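Side-chain contacts in gene activator AphA (PDB 1YG2), which probably binds DNA as a winged-helix transcription factor of the PadR family, activating virulence genes in Vibrio cholerae: residues A[36-39]-A[40-44]; A[71-74]-A[75-78]; A[118-121]-A[122-125]; A[142-145]-A[146-149]. One frame throughout, in Å; residues are numbered along the deposited sequence.

How the interactions relate
Four local contacts in series along the chain illustrate how helices begin and how side chains a turn apart meet; none encloses or crosses another, and each links residues about one turn apart. Interaction 1 opens helix 37-49, which packs on helices 18-25 and 3-13. Interaction 2 follows the two-stranded hairpin 53-55/69-71 and starts helix 73-84, its centre about 19 Å from that of interaction 1. Farther on, interaction 3 lies within the long helix 108-136, facing helix 145-177. Interaction 4 ends the loop between those two helices, its centre about 28 Å from that of interaction 3. Interactions 3 and 4 both touch the second subunit, whereas interactions 1 and 2 lie in the winged-helix, probably DNA-binding, part.

Interaction 1. Residues A[36-39]-A[40-44]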
ATOM      1  N   SER A  36      -6.832 -12.108 -12.381  1.00 47.19           N
ATOM      2  CA  SER A  36      -7.010 -12.599 -13.754  1.00 48.87           C
ATOM      3  C   SER A  36      -8.268 -13.443 -13.888  1.00 50.31           C
ATOM      4  O   SER A  36      -8.750 -14.010 -12.910  1.00 49.59           O
ATOM      5  CB  SER A  36      -5.821 -13.454 -14.170  1.00 47.99           C
ATOM      6  OG  SER A  36      -5.775 -14.648 -13.407  1.00 49.54           O
ATOM      7  N   HIS A  37      -8.797 -13.525 -15.106  1.00 54.58           N
ATOM      8  CA  HIS A  37      -9.989 -14.327 -15.374  1.00 57.03           C
ATOM      9  C   HIS A  37      -9.759 -15.711 -14.783  1.00 58.34           C
ATOM     10  O   HIS A  37     -10.667 -16.327 -14.222  1.00 58.57           O
ATOM     11  CB  HIS A  37     -10.222 -14.449 -16.886  1.00 60.17           C
ATOM     12  CG  HIS A  37     -11.005 -13.320 -17.477  1.00 63.70           C
ATOM     13  ND1 HIS A  37     -10.681 -11.994 -17.273  1.00 66.11           N
ATOM     14  CD2 HIS A  37     -12.102 -13.316 -18.273  1.00 65.97           C
ATOM     15  CE1 HIS A  37     -11.543 -11.225 -17.913  1.00 66.31           C
ATOM     16  NE2 HIS A  37     -12.418 -12.002 -18.528  1.00 66.53           N
ATOM     17  N   GLN A  38      -8.524 -16.185 -14.911  1.00 59.32           N
ATOM     18  CA  GLN A  38      -8.138 -17.490 -14.404  1.00 60.85           C
ATOM     19  C   GLN A  38      -8.433 -17.556 -12.909  1.00 58.49           C
ATOM     20  O   GLN A  38      -9.310 -18.300 -12.468  1.00 59.30           O
ATOM     21  CB  GLN A  38      -6.647 -17.714 -14.651  1.00 64.44           C
ATOM     22  CG  GLN A  38      -6.293 -19.088 -15.193  1.00 70.81           C
ATOM     23  CD  GLN A  38      -6.673 -20.213 -14.249  1.00 73.68           C
ATOM     24  OE1 GLN A  38      -7.854 -20.498 -14.045  1.00 75.85           O
ATOM     25  NE2 GLN A  38      -5.669 -20.861 -13.669  1.00 76.09           N
ATOM     26  N   GLN A  39      -7.690 -16.763 -12.144  1.00 55.85           N
ATOM     27  CA  GLN A  39      -7.841 -16.697 -10.698  1.00 51.73           C
ATOM     28  C   GLN A  39      -9.313 -16.614 -10.317  1.00 49.12           C
ATOM     29  O   GLN A  39      -9.758 -17.276  -9.381  1.00 48.41           O
ATOM     30  CB  GLN A  39      -7.109 -15.472 -10.150  1.00 52.35           C
ATOM     31  CG  GLN A  39      -5.626 -15.443 -10.453  1.00 54.90           C
ATOM     32  CD  GLN A  39      -4.972 -14.139 -10.028  1.00 56.59           C
ATOM     33  OE1 GLN A  39      -5.346 -13.059 -10.489  1.00 56.39           O
ATOM     34  NE2 GLN A  39      -3.984 -14.236  -9.148  1.00 58.94           N
ATOM     35  N   VAL A  40     -10.065 -15.803 -11.055  1.00 45.81           N
ATOM     36  CA  VAL A  40     -11.483 -15.633 -10.787  1.00 43.87           C
ATOM     37  C   VAL A  40     -12.253 -16.944 -10.945  1.00 45.14           C
ATOM     38  O   VAL A  40     -12.996 -17.339 -10.040  1.00 42.30           O
ATOM     39  CB  VAL A  40     -12.083 -14.553 -11.696  1.00 41.64           C
ATOM     40  CG1 VAL A  40     -13.589 -14.500 -11.528  1.00 39.76           C
ATOM     41  CG2 VAL A  40     -11.477 -13.201 -11.339  1.00 41.22           C
ATOM     42  N   TYR A  41     -12.067 -17.622 -12.077  1.00 46.00           N
ATOM     43  CA  TYR A  41     -12.746 -18.895 -12.313  1.00 46.86           C
ATOM     44  C   TYR A  41     -12.352 -19.908 -11.249  1.00 46.84           C
ATOM     45  O   TYR A  41     -13.191 -20.641 -10.734  1.00 48.67           O
ATOM     46  CB  TYR A  41     -12.406 -19.438 -13.700  1.00 45.95           C
ATOM     47  CG  TYR A  41     -13.206 -18.768 -14.778  1.00 46.74           C
ATOM     48  CD1 TYR A  41     -12.580 -18.117 -15.842  1.00 47.75           C
ATOM     49  CD2 TYR A  41     -14.594 -18.732 -14.709  1.00 47.28           C
ATOM     50  CE1 TYR A  41     -13.322 -17.439 -16.807  1.00 45.36           C
ATOM     51  CE2 TYR A  41     -15.342 -18.061 -15.666  1.00 49.52           C
ATOM     52  CZ  TYR A  41     -14.699 -17.415 -16.708  1.00 47.65           C
ATOM     53  OH  TYR A  41     -15.443 -16.732 -17.637  1.00 51.47           O
ATOM     54  N   ARG A  42     -11.073 -19.942 -10.916  1.00 47.52           N
ATOM     55  CA  ARG A  42     -10.605 -20.865  -9.901  1.00 49.16           C
ATOM     56  C   ARG A  42     -11.272 -20.584  -8.552  1.00 48.33           C
ATOM     57  O   ARG A  42     -11.673 -21.515  -7.854  1.00 48.02           O
ATOM     58  CB  ARG A  42      -9.079 -20.784  -9.787  1.00 52.72           C
ATOM     59  CG  ARG A  42      -8.359 -21.413 -10.985  1.00 59.08           C
ATOM     60  CD  ARG A  42      -6.839 -21.382 -10.843  1.00 63.64           C
ATOM     61  NE  ARG A  42      -6.304 -20.027 -10.950  1.00 69.13           N
ATOM     62  CZ  ARG A  42      -5.008 -19.737 -11.022  1.00 71.17           C
ATOM     63  NH1 ARG A  42      -4.109 -20.709 -11.000  1.00 74.24           N
ATOM     64  NH2 ARG A  42      -4.609 -18.476 -11.123  1.00 73.10           N
ATOM     65  N   GLU A  43     -11.416 -19.307  -8.200  1.00 45.26           N
ATOM     66  CA  GLU A  43     -12.037 -18.938  -6.932  1.00 44.87           C
ATOM     67  C   GLU A  43     -13.512 -19.300  -6.952  1.00 42.86           C
ATOM     68  O   GLU A  43     -14.042 -19.801  -5.968  1.00 42.29           O
ATOM     69  CB  GLU A  43     -11.878 -17.440  -6.662  1.00 45.57           C
ATOM     70  CG  GLU A  43     -12.241 -17.015  -5.247  1.00 49.19           C
ATOM     71  CD  GLU A  43     -11.414 -17.735  -4.186  1.00 51.63           C
ATOM     72  OE1 GLU A  43     -10.200 -17.913  -4.397  1.00 52.65           O
ATOM     73  OE2 GLU A  43     -11.973 -18.113  -3.136  1.00 53.77           O
ATOM     74  N   LEU A  44     -14.171 -19.040  -8.074  1.00 42.02           N
ATOM     75  CA  LEU A  44     -15.583 -19.369  -8.214  1.00 42.70           C
ATOM     76  C   LEU A  44     -15.777 -20.862  -7.989  1.00 43.44           C
ATOM     77  O   LEU A  44     -16.777 -21.298  -7.421  1.00 42.39           O
ATOM     78  CB  LEU A  44     -16.074 -19.006  -9.612  1.00 41.82           C
ATOM     79  CG  LEU A  44     -16.782 -17.660  -9.761  1.00 42.93           C
ATOM     80  CD1 LEU A  44     -17.067 -17.420 -11.243  1.00 41.61           C
ATOM     81  CD2 LEU A  44     -18.083 -17.649  -8.939  1.00 36.73           C
TER
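Gln38 and Arg42, one helical turn apart, bring an amide over a guanidinium group. The Gln38 chain bends at chi2 (-61°), which folds the amide back along the helix, so that CD lies above one face of the Arg42 guanidinium, toward its rim, with the two planes tilted 37° apart. Gln38 OE1 meets the aliphatic part of the arginine, 3.2 Å from Arg42 CG. As modelled, Gln38 NE2 and Arg42 NE, two donors, stand 2.9 Å apart without bonding, and the assignment of the amide ends may be doubtful. At the guanidinium's edge, Gln39 CG comes within 3.3 Å of Arg42 NH2.

The polar end of Gln39 is occupied with Ser36. Its chain stays extended beyond CG, carrying OE1 back to accept Ser36 N at 2.6 Å, in the carbonyl plane and on a lone pair. In return Gln39 N donates to Ser36 OG at 3.1 Å. Val40 N bonds Ser36 O at 2.9 Å, while Val40 CG2 lies 3.2 Å from that same Ser36 O; the valine side chain also reaches Phe25 of helix 18-25. The reciprocal Ser36-Gln39 pair is a capping box, here starting helix 37-49, probably the DNA-recognition helix of the winged-helix fold.

Interaction 2. Residues A[71-74]-A[75-78]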
ATOM      1  N   ILE A  71     -25.544 -16.267  -5.444  1.00 41.54           N
ATOM      2  CA  ILE A  71     -25.010 -16.319  -4.081  1.00 39.70           C
ATOM      3  C   ILE A  71     -25.961 -17.117  -3.184  1.00 40.48           C
ATOM      4  O   ILE A  71     -27.178 -17.038  -3.350  1.00 41.48           O
ATOM      5  CB  ILE A  71     -24.839 -14.905  -3.492  1.00 39.48           C
ATOM      6  CG1 ILE A  71     -23.971 -14.968  -2.231  1.00 37.85           C
ATOM      7  CG2 ILE A  71     -26.204 -14.294  -3.168  1.00 37.78           C
ATOM      8  CD1 ILE A  71     -23.664 -13.606  -1.626  1.00 37.92           C
ATOM      9  N   THR A  72     -25.415 -17.895  -2.250  1.00 38.82           N
ATOM     10  CA  THR A  72     -26.256 -18.683  -1.342  1.00 36.78           C
ATOM     11  C   THR A  72     -26.333 -17.994   0.008  1.00 35.12           C
ATOM     12  O   THR A  72     -25.632 -17.015   0.246  1.00 34.43           O
ATOM     13  CB  THR A  72     -25.690 -20.087  -1.103  1.00 38.59           C
ATOM     14  OG1 THR A  72     -24.422 -19.982  -0.437  1.00 39.72           O
ATOM     15  CG2 THR A  72     -25.526 -20.833  -2.421  1.00 35.75           C
ATOM     16  N   GLN A  73     -27.183 -18.502   0.891  1.00 33.47           N
ATOM     17  CA  GLN A  73     -27.317 -17.912   2.216  1.00 32.54           C
ATOM     18  C   GLN A  73     -25.968 -17.944   2.926  1.00 33.97           C
ATOM     19  O   GLN A  73     -25.621 -17.015   3.663  1.00 33.85           O
ATOM     20  CB  GLN A  73     -28.351 -18.671   3.048  1.00 33.07           C
ATOM     21  CG  GLN A  73     -28.481 -18.139   4.470  1.00 33.06           C
ATOM     22  CD  GLN A  73     -28.792 -16.645   4.488  1.00 37.87           C
ATOM     23  OE1 GLN A  73     -29.395 -16.126   3.552  1.00 35.49           O
ATOM     24  NE2 GLN A  73     -28.396 -15.955   5.552  1.00 36.32           N
ATOM     25  N   ALA A  74     -25.208 -19.015   2.706  1.00 33.08           N
ATOM     26  CA  ALA A  74     -23.887 -19.145   3.322  1.00 33.78           C
ATOM     27  C   ALA A  74     -22.996 -18.048   2.747  1.00 33.83           C
ATOM     28  O   ALA A  74     -22.243 -17.395   3.470  1.00 31.52           O
ATOM     29  CB  ALA A  74     -23.290 -20.514   3.019  1.00 33.17           C
ATOM     30  N   GLY A  75     -23.091 -17.855   1.433  1.00 33.69           N
ATOM     31  CA  GLY A  75     -22.312 -16.815   0.784  1.00 33.27           C
ATOM     32  C   GLY A  75     -22.692 -15.462   1.373  1.00 33.96           C
ATOM     33  O   GLY A  75     -21.831 -14.629   1.659  1.00 33.71           O
ATOM     34  N   ARG A  76     -23.985 -15.240   1.576  1.00 33.86           N
ATOM     35  CA  ARG A  76     -24.437 -13.971   2.135  1.00 36.85           C
ATOM     36  C   ARG A  76     -23.938 -13.793   3.565  1.00 36.31           C
ATOM     37  O   ARG A  76     -23.547 -12.693   3.974  1.00 37.93           O
ATOM     38  CB  ARG A  76     -25.972 -13.877   2.087  1.00 39.80           C
ATOM     39  CG  ARG A  76     -26.538 -13.659   0.673  1.00 45.09           C
ATOM     40  CD  ARG A  76     -28.010 -13.245   0.704  1.00 48.37           C
ATOM     41  NE  ARG A  76     -28.900 -14.361   1.015  1.00 54.80           N
ATOM     42  CZ  ARG A  76     -29.273 -15.293   0.142  1.00 55.85           C
ATOM     43  NH1 ARG A  76     -28.844 -15.248  -1.111  1.00 57.78           N
ATOM     44  NH2 ARG A  76     -30.065 -16.286   0.530  1.00 55.61           N
ATOM     45  N   SER A  77     -23.930 -14.882   4.317  1.00 34.67           N
ATOM     46  CA  SER A  77     -23.475 -14.838   5.696  1.00 34.43           C
ATOM     47  C   SER A  77     -21.981 -14.509   5.759  1.00 33.77           C
ATOM     48  O   SER A  77     -21.551 -13.706   6.581  1.00 35.12           O
ATOM     49  CB  SER A  77     -23.763 -16.179   6.381  1.00 35.19           C
ATOM     50  OG  SER A  77     -23.272 -16.190   7.705  1.00 39.60           O
ATOM     51  N   ALA A  78     -21.191 -15.118   4.880  1.00 32.54           N
ATOM     52  CA  ALA A  78     -19.749 -14.871   4.856  1.00 34.62           C
ATOM     53  C   ALA A  78     -19.430 -13.431   4.439  1.00 34.52           C
ATOM     54  O   ALA A  78     -18.483 -12.826   4.948  1.00 32.30           O
ATOM     55  CB  ALA A  78     -19.057 -15.854   3.898  1.00 32.57           C
TER
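Ile71 meets Arg76 where the second strand of the wing hairpin gives way to helix 73-84, a strand-to-helix junction with a threonine N-cap. The two branches of Ile71 divide the work: CD1 rests 3.7 Å from Gly75 C, while CG2 comes within 3.5 Å of Arg76 NH1. The isoleucine also packs on Leu8, Leu11 and Ser12 of helix 3-13, linking this first turn to the rest of the winged-helix domain.

Thr72 is the cap itself. With chi1 at 64°, OG1 sits between the backbone N and the carbonyl carbon and accepts Gly75 N at 3.1 Å. The same hydroxyl is hydrogen-bonded to Gly51 O, which ties the helix start to the chain just ahead of strand 53-55. Thr72 O in turn takes Arg76 N.

Gln73 O accepts Ser77 N, while its side chain bends at chi2 and crosses Arg76 at about a right angle. Gln73 CA lies under one face of the guanidinium. Next along, Ala74 O receives Ala78 N. The arginine's grip on the glutamine is side-on, two nitrogens converging upon one oxygen: both Arg76 NE and Arg76 NH2 stand 3.1 Å from Gln73 OE1, NE approaching from above the carbonyl plane and NH2 within it.

Interaction 3. Residues A[118-121]-A[122-125]; sequences LVEE and SRKL
Lys124 lies back over Glu120 and Glu121, and its chain can be traced against the preceding turn. CB begins 3.3 Å from Glu121 O. CG settles 3.2 Å from Glu120 O, the carbonyl that also receives Lys124 N, and CD passes the same oxygen more loosely. A bend at chi3 (-60°) then swings CE across to 3.5 Å from Glu121 CA, with Glu121 CG a little farther. At the tip, NZ remains 5.8 Å from Glu121 OE1, not in contact; Glu121 also has the like-charged Glu117 close by.

Toward helix 145-177, Ser122 gives Leu118 O two bonds: OG at 2.7 Å and the backbone N at 3.0 Å, from opposite faces of the carbonyl plane. Its side chain packs on Arg161, Trp164 and Ile165 of that helix and on His89 of the second subunit. Arg123 NH2 reaches helix 145-177 for a salt bridge with Asp169, beside which its modelled link to Glu120 is long and less certain.

The chemistry implies different roles for neighbouring residues: Ser122 satisfies its buried hydroxyl within its own helix, Arg123 joins that helix to helix 145-177 by charge, and any attraction between Lys124 and Glu121 is probably weak and distant.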
ATOM      1  N   LEU A 118       9.233   4.026 -12.932  1.00 66.00           N
ATOM      2  CA  LEU A 118       7.923   3.809 -12.323  1.00 66.11           C
ATOM      3  C   LEU A 118       7.090   5.082 -12.176  1.00 64.34           C
ATOM      4  O   LEU A 118       5.869   5.022 -12.016  1.00 64.34           O
ATOM      5  CB  LEU A 118       8.070   3.121 -10.960  1.00 67.30           C
ATOM      6  CG  LEU A 118       8.262   1.598 -10.979  1.00 68.70           C
ATOM      7  CD1 LEU A 118       8.322   1.072  -9.557  1.00 69.03           C
ATOM      8  CD2 LEU A 118       7.107   0.932 -11.718  1.00 69.62           C
ATOM      9  N   VAL A 119       7.743   6.234 -12.228  1.00 61.86           N
ATOM     10  CA  VAL A 119       7.017   7.483 -12.114  1.00 62.07           C
ATOM     11  C   VAL A 119       6.253   7.717 -13.410  1.00 62.02           C
ATOM     12  O   VAL A 119       5.079   8.089 -13.393  1.00 60.10           O
ATOM     13  CB  VAL A 119       7.965   8.670 -11.860  1.00 61.96           C
ATOM     14  CG1 VAL A 119       7.173   9.956 -11.786  1.00 62.76           C
ATOM     15  CG2 VAL A 119       8.715   8.463 -10.560  1.00 63.58           C
ATOM     16  N   GLU A 120       6.922   7.482 -14.534  1.00 62.28           N
ATOM     17  CA  GLU A 120       6.295   7.678 -15.835  1.00 62.90           C
ATOM     18  C   GLU A 120       5.101   6.757 -16.019  1.00 61.11           C
ATOM     19  O   GLU A 120       4.068   7.169 -16.546  1.00 61.09           O
ATOM     20  CB  GLU A 120       7.316   7.470 -16.955  1.00 65.13           C
ATOM     21  CG  GLU A 120       8.384   8.555 -16.999  1.00 69.27           C
ATOM     22  CD  GLU A 120       7.797   9.962 -17.091  1.00 71.92           C
ATOM     23  OE1 GLU A 120       6.981  10.210 -18.008  1.00 74.24           O
ATOM     24  OE2 GLU A 120       8.154  10.818 -16.251  1.00 72.46           O
ATOM     25  N   GLU A 121       5.235   5.510 -15.584  1.00 59.94           N
ATOM     26  CA  GLU A 121       4.131   4.571 -15.689  1.00 59.50           C
ATOM     27  C   GLU A 121       2.993   5.110 -14.830  1.00 58.01           C
ATOM     28  O   GLU A 121       1.841   5.158 -15.265  1.00 57.50           O
ATOM     29  CB  GLU A 121       4.551   3.199 -15.175  1.00 62.90           C
ATOM     30  CG  GLU A 121       5.627   2.528 -16.001  1.00 68.91           C
ATOM     31  CD  GLU A 121       6.188   1.302 -15.310  1.00 72.94           C
ATOM     32  OE1 GLU A 121       5.381   0.443 -14.892  1.00 75.80           O
ATOM     33  OE2 GLU A 121       7.431   1.199 -15.182  1.00 73.72           O
ATOM     34  N   SER A 122       3.328   5.516 -13.607  1.00 54.39           N
ATOM     35  CA  SER A 122       2.337   6.061 -12.688  1.00 51.19           C
ATOM     36  C   SER A 122       1.635   7.236 -13.343  1.00 48.92           C
ATOM     37  O   SER A 122       0.423   7.390 -13.211  1.00 48.00           O
ATOM     38  CB  SER A 122       3.000   6.523 -11.391  1.00 49.74           C
ATOM     39  OG  SER A 122       3.530   5.428 -10.677  1.00 51.52           O
ATOM     40  N   ARG A 123       2.398   8.062 -14.050  1.00 47.01           N
ATOM     41  CA  ARG A 123       1.822   9.208 -14.732  1.00 48.14           C
ATOM     42  C   ARG A 123       0.848   8.743 -15.792  1.00 47.57           C
ATOM     43  O   ARG A 123      -0.222   9.323 -15.949  1.00 48.74           O
ATOM     44  CB  ARG A 123       2.907  10.073 -15.367  1.00 49.24           C
ATOM     45  CG  ARG A 123       3.651  10.934 -14.363  1.00 52.70           C
ATOM     46  CD  ARG A 123       4.250  12.161 -15.030  1.00 54.36           C
ATOM     47  NE  ARG A 123       4.644  13.175 -14.057  1.00 57.18           N
ATOM     48  CZ  ARG A 123       5.772  13.142 -13.355  1.00 58.93           C
ATOM     49  NH1 ARG A 123       6.627  12.146 -13.519  1.00 58.94           N
ATOM     50  NH2 ARG A 123       6.046  14.107 -12.488  1.00 60.31           N
ATOM     51  N   LYS A 124       1.220   7.692 -16.512  1.00 47.91           N
ATOM     52  CA  LYS A 124       0.354   7.141 -17.545  1.00 50.76           C
ATOM     53  C   LYS A 124      -0.914   6.594 -16.905  1.00 49.70           C
ATOM     54  O   LYS A 124      -2.006   6.777 -17.421  1.00 50.52           O
ATOM     55  CB  LYS A 124       1.048   6.002 -18.302  1.00 53.12           C
ATOM     56  CG  LYS A 124       2.261   6.412 -19.112  1.00 59.20           C
ATOM     57  CD  LYS A 124       2.793   5.247 -19.945  1.00 63.26           C
ATOM     58  CE  LYS A 124       3.206   4.064 -19.068  1.00 66.81           C
ATOM     59  NZ  LYS A 124       3.752   2.926 -19.870  1.00 69.68           N
ATOM     60  N   LEU A 125      -0.757   5.905 -15.782  1.00 49.20           N
ATOM     61  CA  LEU A 125      -1.895   5.327 -15.085  1.00 48.63           C
ATOM     62  C   LEU A 125      -2.837   6.414 -14.559  1.00 46.71           C
ATOM     63  O   LEU A 125      -4.054   6.257 -14.598  1.00 46.87           O
ATOM     64  CB  LEU A 125      -1.404   4.454 -13.930  1.00 50.28           C
ATOM     65  CG  LEU A 125      -2.427   3.514 -13.293  1.00 52.27           C
ATOM     66  CD1 LEU A 125      -3.005   2.584 -14.359  1.00 53.14           C
ATOM     67  CD2 LEU A 125      -1.755   2.711 -12.183  1.00 53.54           C
TER

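Interaction 4. Residues A[142-145]-A[146-149]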
ATOM      1  N   VAL A 142     -25.373  13.119 -10.913  1.00 58.38           N
ATOM      2  CA  VAL A 142     -26.178  12.523 -11.974  1.00 58.97           C
ATOM      3  C   VAL A 142     -25.991  11.009 -12.063  1.00 59.48           C
ATOM      4  O   VAL A 142     -26.701  10.320 -12.800  1.00 58.35           O
ATOM      5  CB  VAL A 142     -25.825  13.153 -13.340  1.00 59.90           C
ATOM      6  CG1 VAL A 142     -26.796  12.679 -14.402  1.00 61.07           C
ATOM      7  CG2 VAL A 142     -25.855  14.671 -13.234  1.00 60.09           C
ATOM      8  N   LEU A 143     -25.039  10.498 -11.290  1.00 59.50           N
ATOM      9  CA  LEU A 143     -24.727   9.075 -11.283  1.00 58.93           C
ATOM     10  C   LEU A 143     -25.582   8.281 -10.295  1.00 60.07           C
ATOM     11  O   LEU A 143     -26.005   8.811  -9.268  1.00 60.47           O
ATOM     12  CB  LEU A 143     -23.251   8.888 -10.934  1.00 56.31           C
ATOM     13  CG  LEU A 143     -22.237   9.626 -11.805  1.00 55.46           C
ATOM     14  CD1 LEU A 143     -20.844   9.457 -11.212  1.00 53.60           C
ATOM     15  CD2 LEU A 143     -22.295   9.092 -13.224  1.00 52.78           C
ATOM     16  N   ASP A 144     -25.834   7.012 -10.608  1.00 60.39           N
ATOM     17  CA  ASP A 144     -26.607   6.151  -9.721  1.00 62.36           C
ATOM     18  C   ASP A 144     -25.726   5.833  -8.515  1.00 61.02           C
ATOM     19  O   ASP A 144     -24.537   6.156  -8.509  1.00 60.42           O
ATOM     20  CB  ASP A 144     -26.965   4.831 -10.404  1.00 67.23           C
ATOM     21  CG  ASP A 144     -27.517   5.021 -11.800  1.00 73.57           C
ATOM     22  OD1 ASP A 144     -28.423   5.868 -11.981  1.00 76.85           O
ATOM     23  OD2 ASP A 144     -27.044   4.306 -12.712  1.00 75.49           O
ATOM     24  N   LYS A 145     -26.307   5.188  -7.509  1.00 58.81           N
ATOM     25  CA  LYS A 145     -25.571   4.823  -6.304  1.00 56.48           C
ATOM     26  C   LYS A 145     -24.370   3.953  -6.650  1.00 52.02           C
ATOM     27  O   LYS A 145     -23.247   4.234  -6.240  1.00 49.84           O
ATOM     28  CB  LYS A 145     -26.483   4.074  -5.329  1.00 59.28           C
ATOM     29  CG  LYS A 145     -27.591   4.932  -4.745  1.00 65.87           C
ATOM     30  CD  LYS A 145     -28.414   4.173  -3.706  1.00 69.76           C
ATOM     31  CE  LYS A 145     -29.451   5.079  -3.039  1.00 71.47           C
ATOM     32  NZ  LYS A 145     -30.192   4.391  -1.930  1.00 73.00           N
ATOM     33  N   GLN A 146     -24.624   2.900  -7.414  1.00 49.21           N
ATOM     34  CA  GLN A 146     -23.586   1.972  -7.837  1.00 47.71           C
ATOM     35  C   GLN A 146     -22.441   2.703  -8.551  1.00 47.42           C
ATOM     36  O   GLN A 146     -21.274   2.342  -8.395  1.00 48.27           O
ATOM     37  CB  GLN A 146     -24.202   0.918  -8.761  1.00 46.41           C
ATOM     38  CG  GLN A 146     -23.307  -0.255  -9.090  1.00 46.96           C
ATOM     39  CD  GLN A 146     -22.808  -0.971  -7.850  1.00 48.15           C
ATOM     40  OE1 GLN A 146     -23.387  -0.844  -6.771  1.00 50.39           O
ATOM     41  NE2 GLN A 146     -21.738  -1.737  -8.002  1.00 45.46           N
ATOM     42  N   GLN A 147     -22.774   3.736  -9.322  1.00 46.72           N
ATOM     43  CA  GLN A 147     -21.767   4.505 -10.054  1.00 46.61           C
ATOM     44  C   GLN A 147     -20.965   5.413  -9.139  1.00 44.07           C
ATOM     45  O   GLN A 147     -19.769   5.615  -9.349  1.00 43.07           O
ATOM     46  CB  GLN A 147     -22.425   5.354 -11.145  1.00 49.18           C
ATOM     47  CG  GLN A 147     -23.129   4.556 -12.227  1.00 52.31           C
ATOM     48  CD  GLN A 147     -23.827   5.453 -13.234  1.00 55.13           C
ATOM     49  OE1 GLN A 147     -24.773   6.167 -12.897  1.00 53.80           O
ATOM     50  NE2 GLN A 147     -23.355   5.427 -14.476  1.00 56.88           N
ATOM     51  N   ARG A 148     -21.621   5.975  -8.130  1.00 43.29           N
ATOM     52  CA  ARG A 148     -20.911   6.847  -7.204  1.00 43.76           C
ATOM     53  C   ARG A 148     -19.872   6.032  -6.446  1.00 39.52           C
ATOM     54  O   ARG A 148     -18.788   6.521  -6.150  1.00 39.20           O
ATOM     55  CB  ARG A 148     -21.870   7.508  -6.216  1.00 45.24           C
ATOM     56  CG  ARG A 148     -22.785   8.545  -6.833  1.00 52.44           C
ATOM     57  CD  ARG A 148     -23.272   9.522  -5.768  1.00 57.19           C
ATOM     58  NE  ARG A 148     -24.718   9.717  -5.812  1.00 64.33           N
ATOM     59  CZ  ARG A 148     -25.606   8.857  -5.318  1.00 67.44           C
ATOM     60  NH1 ARG A 148     -25.202   7.736  -4.732  1.00 68.20           N
ATOM     61  NH2 ARG A 148     -26.903   9.118  -5.413  1.00 69.26           N
ATOM     62  N   LEU A 149     -20.218   4.788  -6.133  1.00 38.61           N
ATOM     63  CA  LEU A 149     -19.307   3.896  -5.432  1.00 38.76           C
ATOM     64  C   LEU A 149     -18.103   3.573  -6.332  1.00 38.45           C
ATOM     65  O   LEU A 149     -16.953   3.675  -5.895  1.00 37.80           O
ATOM     66  CB  LEU A 149     -20.032   2.605  -5.042  1.00 37.61           C
ATOM     67  CG  LEU A 149     -21.143   2.732  -3.992  1.00 39.07           C
ATOM     68  CD1 LEU A 149     -21.689   1.346  -3.663  1.00 35.07           C
ATOM     69  CD2 LEU A 149     -20.599   3.401  -2.734  1.00 34.58           C
TER
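Leu143 lays its CB against the CB of Gln147, 3.6 Å away, the two side chains crossing at about a right angle where the loop turns into helix 145-177. This is a helix N-terminus with Asp144 at the N-cap, where Gln147, three places on, accepts the N-cap amide; the reciprocal bond of a capping box is absent. Gln147 does this with a chain extended beyond CG (chi2 177°), which carries OE1 past Leu143 to accept Asp144 N at 2.7 Å, nearly straight (173°), on a lone pair in the carbonyl plane.

The price is a close meeting of acceptors, since Asp144 OD2 lies 2.9 Å from Gln147 OE1. If the model is right here, that proximity might raise the carboxylate's affinity for a proton, against which the helix N-terminus would work.

Asp144 O takes Arg148 N at 2.9 Å and, weakly, Gln147 N; Lys145 O then accepts Leu149 N. Around these bonds the second subunit closes in: Lys145 and Arg148 pack on its Met178, Gln146 on its Met101 and Leu149 on its Leu100, while Arg148 NE makes a long, weak ion pair with its Glu174. The helix start therefore sits at the dimer interface. Bent at chi3, Arg148 turns one face of its guanidinium over the backbone of the first turn, with NH1 3.3 Å from Lys145 CA and 3.7 Å from Lys145 CG.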